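Local coordinates for protein thiol-activated cytolysin (Desulfobulbus propionicus, PDB 6NAL) that probably forms pores in target membranes, as a cholesterol-dependent cytolysin relative from a Gram-negative bacterium, at residues 71-83 with 226-240. Numbering follows the deposited sequence.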
loop_
_atom_site.group_PDB
_atom_site.type_symbol
_atom_site.label_atom_id
_atom_site.label_comp_id
_atom_site.label_asym_id
_atom_site.label_seq_id
_atom_site.Cartn_x
_atom_site.Cartn_y
_atom_site.Cartn_z
ATOM N N THR A 71 39.191 6.118 25.256
ATOM C CA THR A 71 38.807 6.544 23.926
ATOM C C THR A 71 38.983 8.031 23.774
ATOM O O THR A 71 38.157 8.718 23.158
ATOM C CB THR A 71 37.359 6.203 23.612
ATOM O OG1 THR A 71 36.531 6.776 24.620
ATOM C CG2 THR A 71 37.116 4.769 23.596
ATOM N N TYR A 72 39.997 8.547 24.372
ATOM C CA TYR A 72 40.339 9.958 24.292
ATOM C C TYR A 72 41.189 10.222 23.058
ATOM O O TYR A 72 41.800 9.304 22.470
ATOM C CB TYR A 72 41.092 10.402 25.568
ATOM C CG TYR A 72 42.334 9.548 25.833
ATOM C CD1 TYR A 72 42.240 8.346 26.531
ATOM C CD2 TYR A 72 43.580 9.906 25.331
ATOM C CE1 TYR A 72 43.367 7.534 26.758
ATOM C CE2 TYR A 72 44.687 9.093 25.523
ATOM C CZ TYR A 72 44.561 7.911 26.241
ATOM O OH TYR A 72 45.621 7.098 26.471
ATOM N N PRO A 73 41.265 11.477 22.647
ATOM C CA PRO A 73 42.022 11.789 21.438
ATOM C C PRO A 73 43.470 11.374 21.612
ATOM O O PRO A 73 44.113 11.727 22.598
ATOM C CB PRO A 73 41.874 13.316 21.292
ATOM C CG PRO A 73 40.681 13.656 22.075
ATOM C CD PRO A 73 40.480 12.614 23.153
ATOM N N GLY A 74 43.989 10.648 20.631
ATOM C CA GLY A 74 45.333 10.140 20.698
ATOM C C GLY A 74 45.491 8.840 21.449
ATOM O O GLY A 74 46.631 8.361 21.597
ATOM N N ALA A 75 44.405 8.251 21.942
ATOM C CA ALA A 75 44.533 6.902 22.504
ATOM C C ALA A 75 44.895 5.918 21.398
ATOM O O ALA A 75 44.762 6.216 20.200
ATOM C CB ALA A 75 43.239 6.450 23.191
ATOM N N LEU A 76 45.384 4.742 21.806
ATOM C CA LEU A 76 45.595 3.620 20.899
ATOM C C LEU A 76 44.732 2.447 21.337
ATOM O O LEU A 76 44.469 2.256 22.533
ATOM C CB LEU A 76 47.026 3.204 20.867
ATOM C CG LEU A 76 47.977 4.212 20.232
ATOM C CD1 LEU A 76 49.381 3.571 20.410
ATOM C CD2 LEU A 76 47.696 4.497 18.804
ATOM N N LEU A 77 44.264 1.682 20.362
ATOM C CA LEU A 77 43.357 0.581 20.641
ATOM C C LEU A 77 43.773 -0.586 19.780
ATOM O O LEU A 77 44.431 -0.381 18.756
ATOM C CB LEU A 77 41.906 0.930 20.307
ATOM C CG LEU A 77 41.288 2.091 21.053
ATOM C CD1 LEU A 77 39.999 2.511 20.327
ATOM C CD2 LEU A 77 41.033 1.660 22.531
ATOM N N VAL A 78 43.342 -1.803 20.154
ATOM C CA VAL A 78 43.426 -2.942 19.233
ATOM C C VAL A 78 42.065 -3.135 18.553
ATOM O O VAL A 78 41.025 -3.262 19.208
ATOM C CB VAL A 78 43.929 -4.245 19.903
ATOM C CG1 VAL A 78 45.140 -3.982 20.822
ATOM C CG2 VAL A 78 42.849 -4.983 20.659
ATOM N N ALA A 79 42.071 -3.131 17.233
ATOM C CA ALA A 79 40.818 -3.269 16.496
ATOM C C ALA A 79 40.195 -4.622 16.804
ATOM O O ALA A 79 40.887 -5.648 16.911
ATOM C CB ALA A 79 41.067 -3.109 15.000
ATOM N N SER A 80 38.885 -4.622 16.959
ATOM C CA SER A 80 38.182 -5.790 17.466
ATOM C C SER A 80 36.697 -5.547 17.281
ATOM O O SER A 80 36.226 -4.416 17.484
ATOM C CB SER A 80 38.496 -6.012 18.944
ATOM O OG SER A 80 37.601 -6.948 19.453
ATOM N N ASN A 81 35.958 -6.601 16.936
ATOM C CA ASN A 81 34.517 -6.453 16.872
ATOM C C ASN A 81 33.956 -5.944 18.185
ATOM O O ASN A 81 32.909 -5.298 18.201
ATOM C CB ASN A 81 33.864 -7.761 16.500
ATOM C CG ASN A 81 34.054 -8.070 15.074
ATOM O OD1 ASN A 81 33.921 -7.195 14.212
ATOM N ND2 ASN A 81 34.394 -9.311 14.792
ATOM N N ASP A 82 34.623 -6.218 19.299
ATOM C CA ASP A 82 34.074 -5.758 20.574
ATOM C C ASP A 82 34.141 -4.227 20.741
ATOM O O ASP A 82 33.398 -3.668 21.563
ATOM C CB ASP A 82 34.769 -6.559 21.676
ATOM C CG ASP A 82 34.537 -8.112 21.504
ATOM O OD1 ASP A 82 35.227 -8.758 20.676
ATOM O OD2 ASP A 82 33.646 -8.688 22.168
ATOM N N LEU A 83 34.918 -3.521 19.913
ATOM C CA LEU A 83 34.784 -2.072 19.835
ATOM C C LEU A 83 33.370 -1.655 19.362
ATOM O O LEU A 83 32.744 -0.759 19.952
ATOM C CB LEU A 83 35.911 -1.553 18.930
ATOM C CG LEU A 83 36.007 -0.051 18.701
ATOM C CD1 LEU A 83 37.435 0.332 18.450
ATOM C CD2 LEU A 83 35.154 0.390 17.533
ATOM N N ILE A 226 48.180 -7.148 19.381
ATOM C CA ILE A 226 48.331 -6.726 17.992
ATOM C C ILE A 226 48.730 -7.901 17.115
ATOM O O ILE A 226 49.553 -8.751 17.501
ATOM C CB ILE A 226 49.351 -5.586 17.875
ATOM C CG1 ILE A 226 48.829 -4.397 18.660
ATOM C CG2 ILE A 226 49.595 -5.255 16.419
ATOM C CD1 ILE A 226 47.493 -3.858 18.118
ATOM N N SER A 227 48.164 -7.929 15.902
ATOM C CA SER A 227 48.315 -9.025 14.947
ATOM C C SER A 227 47.493 -8.654 13.716
ATOM O O SER A 227 46.785 -7.641 13.726
ATOM C CB SER A 227 47.851 -10.361 15.541
ATOM O OG SER A 227 46.440 -10.414 15.649
ATOM N N GLU A 228 47.523 -9.482 12.675
ATOM C CA GLU A 228 46.798 -9.143 11.452
ATOM C C GLU A 228 45.290 -9.141 11.648
ATOM O O GLU A 228 44.593 -8.391 10.973
ATOM C CB GLU A 228 47.168 -10.114 10.344
ATOM C CG GLU A 228 48.632 -10.012 9.977
ATOM C CD GLU A 228 48.951 -10.709 8.685
ATOM O OE1 GLU A 228 48.039 -11.382 8.151
ATOM O OE2 GLU A 228 50.102 -10.566 8.202
ATOM N N GLU A 229 44.766 -9.979 12.536
ATOM C CA GLU A 229 43.345 -9.944 12.857
ATOM C C GLU A 229 42.974 -8.799 13.800
ATOM O O GLU A 229 41.789 -8.476 13.930
ATOM C CB GLU A 229 42.904 -11.266 13.493
ATOM C CG GLU A 229 43.062 -12.504 12.592
ATOM C CD GLU A 229 44.529 -12.916 12.383
ATOM O OE1 GLU A 229 45.414 -12.417 13.140
ATOM O OE2 GLU A 229 44.793 -13.738 11.460
ATOM N N HIS A 230 43.940 -8.177 14.474
ATOM C CA HIS A 230 43.649 -7.093 15.409
ATOM C C HIS A 230 44.670 -5.986 15.244
ATOM O O HIS A 230 45.486 -5.730 16.127
ATOM C CB HIS A 230 43.596 -7.659 16.823
ATOM C CG HIS A 230 42.562 -8.726 16.962
ATOM N ND1 HIS A 230 41.217 -8.453 17.097
ATOM C CD2 HIS A 230 42.671 -10.072 16.934
ATOM C CE1 HIS A 230 40.547 -9.586 17.192
ATOM N NE2 HIS A 230 41.411 -10.585 17.103
ATOM N N PRO A 231 44.671 -5.332 14.092
ATOM C CA PRO A 231 45.623 -4.218 13.856
ATOM C C PRO A 231 45.395 -3.085 14.834
ATOM O O PRO A 231 44.319 -3.014 15.449
ATOM C CB PRO A 231 45.307 -3.764 12.427
ATOM C CG PRO A 231 43.896 -4.254 12.176
ATOM C CD PRO A 231 43.734 -5.528 12.979
ATOM N N PRO A 232 46.395 -2.215 15.030
ATOM C CA PRO A 232 46.249 -1.131 16.000
ATOM C C PRO A 232 45.478 0.017 15.392
ATOM O O PRO A 232 45.592 0.309 14.192
ATOM C CB PRO A 232 47.704 -0.729 16.309
ATOM C CG PRO A 232 48.421 -1.016 15.024
ATOM C CD PRO A 232 47.800 -2.320 14.552
ATOM N N LEU A 233 44.723 0.693 16.253
ATOM C CA LEU A 233 44.008 1.899 15.861
ATOM C C LEU A 233 44.408 3.108 16.697
ATOM O O LEU A 233 44.924 2.989 17.810
ATOM C CB LEU A 233 42.499 1.719 16.006
ATOM C CG LEU A 233 41.856 0.522 15.365
ATOM C CD1 LEU A 233 40.534 0.243 16.056
ATOM C CD2 LEU A 233 41.657 0.755 13.912
ATOM N N PHE A 234 44.095 4.281 16.143
ATOM C CA PHE A 234 44.444 5.579 16.701
ATOM C C PHE A 234 43.191 6.458 16.718
ATOM O O PHE A 234 42.628 6.765 15.659
ATOM C CB PHE A 234 45.554 6.195 15.840
ATOM C CG PHE A 234 45.947 7.578 16.216
ATOM C CD1 PHE A 234 46.904 7.797 17.166
ATOM C CD2 PHE A 234 45.417 8.662 15.562
ATOM C CE1 PHE A 234 47.259 9.089 17.513
ATOM C CE2 PHE A 234 45.816 9.955 15.855
ATOM C CZ PHE A 234 46.732 10.162 16.843
ATOM N N VAL A 235 42.770 6.870 17.911
ATOM C CA VAL A 235 41.652 7.767 18.074
ATOM C C VAL A 235 42.038 9.131 17.535
ATOM O O VAL A 235 42.780 9.900 18.165
ATOM C CB VAL A 235 41.203 7.827 19.531
ATOM C CG1 VAL A 235 40.005 8.697 19.659
ATOM C CG2 VAL A 235 40.855 6.442 20.033
ATOM N N LYS A 236 41.486 9.440 16.364
ATOM C CA LYS A 236 41.761 10.689 15.675
ATOM C C LYS A 236 40.907 11.854 16.162
ATOM O O LYS A 236 41.328 13.016 16.064
ATOM C CB LYS A 236 41.533 10.527 14.182
ATOM C CG LYS A 236 42.176 11.621 13.396
ATOM C CD LYS A 236 41.905 11.466 11.906
ATOM C CE LYS A 236 42.411 12.683 11.142
ATOM N NZ LYS A 236 42.105 12.602 9.696
ATOM N N ASN A 237 39.709 11.590 16.671
ATOM C CA ASN A 237 38.817 12.702 16.963
ATOM C C ASN A 237 37.710 12.231 17.887
ATOM O O ASN A 237 37.215 11.115 17.740
ATOM C CB ASN A 237 38.251 13.261 15.640
ATOM C CG ASN A 237 37.555 14.594 15.804
ATOM O OD1 ASN A 237 38.081 15.542 16.375
ATOM N ND2 ASN A 237 36.355 14.664 15.298
ATOM N N VAL A 238 37.393 13.055 18.876
ATOM C CA VAL A 238 36.256 12.879 19.765
ATOM C C VAL A 238 35.434 14.155 19.724
ATOM O O VAL A 238 35.993 15.258 19.700
ATOM C CB VAL A 238 36.676 12.591 21.220
ATOM C CG1 VAL A 238 35.455 12.274 22.058
ATOM C CG2 VAL A 238 37.683 11.471 21.318
ATOM N N GLN A 239 34.116 14.009 19.722
ATOM C CA GLN A 239 33.203 15.137 19.778
ATOM C C GLN A 239 32.593 15.190 21.153
ATOM O O GLN A 239 32.289 14.154 21.732
ATOM C CB GLN A 239 32.036 15.005 18.791
ATOM C CG GLN A 239 32.424 14.681 17.415
ATOM C CD GLN A 239 31.200 14.255 16.546
ATOM O OE1 GLN A 239 31.288 14.310 15.339
ATOM N NE2 GLN A 239 30.076 13.852 17.170
ATOM N N TYR A 240 32.364 16.386 21.645
ATOM C CA TYR A 240 31.828 16.582 22.983
ATOM C C TYR A 240 30.584 17.464 22.911
ATOM O O TYR A 240 30.550 18.452 22.177
ATOM C CB TYR A 240 32.873 17.264 23.921
ATOM C CG TYR A 240 34.127 16.486 24.088
ATOM C CD1 TYR A 240 35.089 16.517 23.109
ATOM C CD2 TYR A 240 34.346 15.693 25.198
ATOM C CE1 TYR A 240 36.240 15.817 23.235
ATOM C CE2 TYR A 240 35.528 14.969 25.341
ATOM C CZ TYR A 240 36.471 15.057 24.351
ATOM O OH TYR A 240 37.634 14.357 24.374
#
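L233 packs its side chain against A79 where a short antiparallel strand joins a long one, an example of strands fastened by backbone bonds and packed by apolar side chains. L233 CD1 lies 3.6 Å from CB of A79, while L83 meets the same methyl tip to tip through its own CD1, 3.9 Å away. In the backbone, L77 and L233 form an antiparallel hydrogen-bonded pair; the shorter of its two bonds runs from L233 N to L77 O, 2.7 Å and nearly straight at 173°, and A79 N donates to P231 O just past the strand. On the other sheet face L76 lays CD2 against the edge of the F234 ring, in its plane and 3.8 Å from CD1. Just before the strand, in the type II turn from Y72 to A75, G74 N donates to V235 O at 2.8 Å. V235, with CG1 anti to its backbone N (chi1 -177°), sets that methyl 3.4 Å from Y72 O, and V238 CG2 lies against P73 CD at 3.5 Å. The opposite end is more open. There the partly exposed H230 directs ND1 into A79 O at 2.8 Å, the acceptor lying in the imidazole plane. S80, at the N-cap of the short helix that follows, accepts from D82 N through OG. The short strand also bonds to 89-90, and 232-250 to 332-340, so the pairing belongs to the large, curled antiparallel sheet characteristic of the cholesterol-dependent cytolysin core.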